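Local coordinates for single-strand binding protein (Thermotoga maritima, PDB 1Z9F), which probably binds single-stranded DNA through an OB fold and assembles as a homotetramer, at residues Phe16-Leu21 with Val112-Arg117. Residues are numbered along the deposited sequence; the frame is centred on the assembly and turned at random. Where two conformers were deposited one is given.
Sequences FNKIIL and VANVVR
Lys-18 and Asn-114 meet at the surface: in one of two modelled conformers of the lysine, its NZ lies 3.3 Å from the amide oxygen OD1 of Asn-114. Their side chains run at about a right angle to each other. CG of Lys-18 stands opposite its backbone N (chi1 -170°) and the chain then bends at chi2 (46°), which swings the amine toward Asn-114 although the CB points away from it. The CB of Asn-114 points toward residues 16-21, so its amide crosses the end of the lysine.

Strand 86-96 lies between the two segments and joins the first and last strands of the OB-fold sheet through backbone bonds, while residues 16-21 also pair antiparallel with a strand of the second subunit, so that the sheet runs on across the interface. Asn-114 and Val-115 both face Glu-90 in a classic beta bulge, where strand 108-118 turns a corner. The firm packing is on the inner side, where Ile-19 and Leu-21 rest on Val-111, whereas the direct contact buries just 57 Å² and Asn-114 is exposed. In this lysine conformer Glu-90 OE2 forms a salt bridge with Lys-18 NZ and accepts a weak hydrogen bond from Asn-114 ND2, so the two side chains are probably linked chiefly through a shared carboxylate, whose negative charge the lysine may offset.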
loop_
_atom_site.group_PDB
_atom_site.type_symbol
_atom_site.label_atom_id
_atom_site.label_comp_id
_atom_site.label_asym_id
_atom_site.label_seq_id
_atom_site.Cartn_x
_atom_site.Cartn_y
_atom_site.Cartn_z
ATOM N N PHE A 16 3.677 0.920 11.988
ATOM C CA PHE A 16 3.952 -0.251 11.183
ATOM C C PHE A 16 3.457 -0.034 9.785
ATOM O O PHE A 16 2.436 0.558 9.575
ATOM C CB PHE A 16 3.286 -1.487 11.794
ATOM C CG PHE A 16 3.662 -2.783 11.121
ATOM C CD1 PHE A 16 4.958 -3.255 11.197
ATOM C CD2 PHE A 16 2.732 -3.528 10.422
ATOM C CE1 PHE A 16 5.332 -4.438 10.608
ATOM C CE2 PHE A 16 3.092 -4.721 9.818
ATOM C CZ PHE A 16 4.425 -5.171 9.915
ATOM N N ASN A 17 4.198 -0.511 8.809
ATOM C CA ASN A 17 3.834 -0.275 7.423
ATOM C C ASN A 17 4.354 -1.440 6.619
ATOM O O ASN A 17 5.526 -1.568 6.455
ATOM C CB ASN A 17 4.445 1.045 6.963
ATOM C CG ASN A 17 4.225 1.331 5.506
ATOM O OD1 ASN A 17 4.080 0.427 4.688
ATOM N ND2 ASN A 17 4.237 2.625 5.158
ATOM N N LYS A 18 3.464 -2.307 6.149
ATOM C CA LYS A 18 3.882 -3.479 5.447
ATOM C C LYS A 18 2.989 -3.721 4.278
ATOM O O LYS A 18 1.755 -3.773 4.429
ATOM C CB LYS A 18 3.764 -4.639 6.411
ATOM C CG LYS A 18 4.366 -5.921 5.974
ATOM C CD LYS A 18 5.638 -5.686 5.458
ATOM C CE LYS A 18 6.527 -6.846 5.440
ATOM N NZ LYS A 18 7.893 -6.321 5.020
ATOM N N ILE A 19 3.591 -3.892 3.104
ATOM C CA ILE A 19 2.794 -4.269 1.943
ATOM C C ILE A 19 3.390 -5.519 1.266
ATOM O O ILE A 19 4.572 -5.639 1.124
ATOM C CB ILE A 19 2.541 -3.073 0.954
ATOM C CG1 ILE A 19 1.477 -3.480 -0.076
ATOM C CG2 ILE A 19 3.811 -2.621 0.257
ATOM C CD1 ILE A 19 0.928 -2.373 -0.834
ATOM N N ILE A 20 2.517 -6.456 0.904
ATOM C CA ILE A 20 2.877 -7.671 0.205
ATOM C C ILE A 20 1.966 -7.785 -0.997
ATOM O O ILE A 20 0.744 -7.822 -0.858
ATOM C CB ILE A 20 2.695 -8.904 1.073
ATOM C CG1 ILE A 20 3.494 -8.735 2.359
ATOM C CG2 ILE A 20 3.063 -10.156 0.290
ATOM C CD1 ILE A 20 3.203 -9.762 3.401
ATOM N N LEU A 21 2.588 -7.840 -2.170
ATOM C CA LEU A 21 1.884 -7.840 -3.455
ATOM C C LEU A 21 2.434 -9.001 -4.234
ATOM O O LEU A 21 3.602 -9.330 -4.074
ATOM C CB LEU A 21 2.167 -6.546 -4.227
ATOM C CG LEU A 21 1.810 -5.257 -3.479
ATOM C CD1 LEU A 21 2.401 -4.072 -4.125
ATOM C CD2 LEU A 21 0.307 -5.115 -3.335
ATOM N N VAL A 112 8.667 0.666 -1.553
ATOM C CA VAL A 112 10.083 0.406 -1.325
ATOM C C VAL A 112 10.144 -1.052 -0.878
ATOM O O VAL A 112 9.738 -1.406 0.244
ATOM C CB VAL A 112 10.693 1.366 -0.278
ATOM C CG1 VAL A 112 12.153 1.060 -0.067
ATOM C CG2 VAL A 112 10.504 2.861 -0.725
ATOM N N ALA A 113 10.619 -1.901 -1.788
ATOM C CA ALA A 113 10.640 -3.314 -1.579
ATOM C C ALA A 113 11.828 -3.687 -0.739
ATOM O O ALA A 113 12.953 -3.183 -0.937
ATOM C CB ALA A 113 10.650 -4.060 -2.894
ATOM N N ASN A 114 11.591 -4.577 0.222
ATOM C CA ASN A 114 12.701 -5.213 0.901
ATOM C C ASN A 114 12.932 -6.607 0.343
ATOM O O ASN A 114 13.971 -7.152 0.537
ATOM C CB ASN A 114 12.523 -5.185 2.428
ATOM C CG ASN A 114 11.257 -5.851 2.908
ATOM O OD1 ASN A 114 10.182 -5.221 2.974
ATOM N ND2 ASN A 114 11.374 -7.117 3.340
ATOM N N VAL A 115 11.958 -7.173 -0.365
ATOM C CA VAL A 115 12.055 -8.528 -0.916
ATOM C C VAL A 115 11.390 -8.561 -2.292
ATOM O O VAL A 115 10.328 -7.994 -2.472
ATOM C CB VAL A 115 11.357 -9.545 0.028
ATOM C CG1 VAL A 115 11.107 -10.896 -0.657
ATOM C CG2 VAL A 115 12.171 -9.753 1.273
ATOM N N VAL A 116 12.041 -9.190 -3.266
ATOM C CA VAL A 116 11.400 -9.539 -4.538
ATOM C C VAL A 116 11.790 -10.959 -4.948
ATOM O O VAL A 116 12.964 -11.228 -5.238
ATOM C CB VAL A 116 11.777 -8.592 -5.694
ATOM C CG1 VAL A 116 11.028 -8.998 -6.973
ATOM C CG2 VAL A 116 11.484 -7.144 -5.338
ATOM N N ARG A 117 10.807 -11.856 -4.951
ATOM C CA ARG A 117 10.967 -13.211 -5.465
ATOM C C ARG A 117 10.159 -13.457 -6.729
ATOM O O ARG A 117 8.994 -13.046 -6.833
ATOM C CB ARG A 117 10.497 -14.241 -4.452
ATOM C CG ARG A 117 11.046 -14.045 -3.093
ATOM C CD ARG A 117 11.177 -15.343 -2.361
ATOM N NE ARG A 117 11.989 -15.080 -1.191
ATOM C CZ ARG A 117 11.541 -14.560 -0.059
ATOM N NH1 ARG A 117 10.260 -14.306 0.090
ATOM N NH2 ARG A 117 12.371 -14.314 0.947
#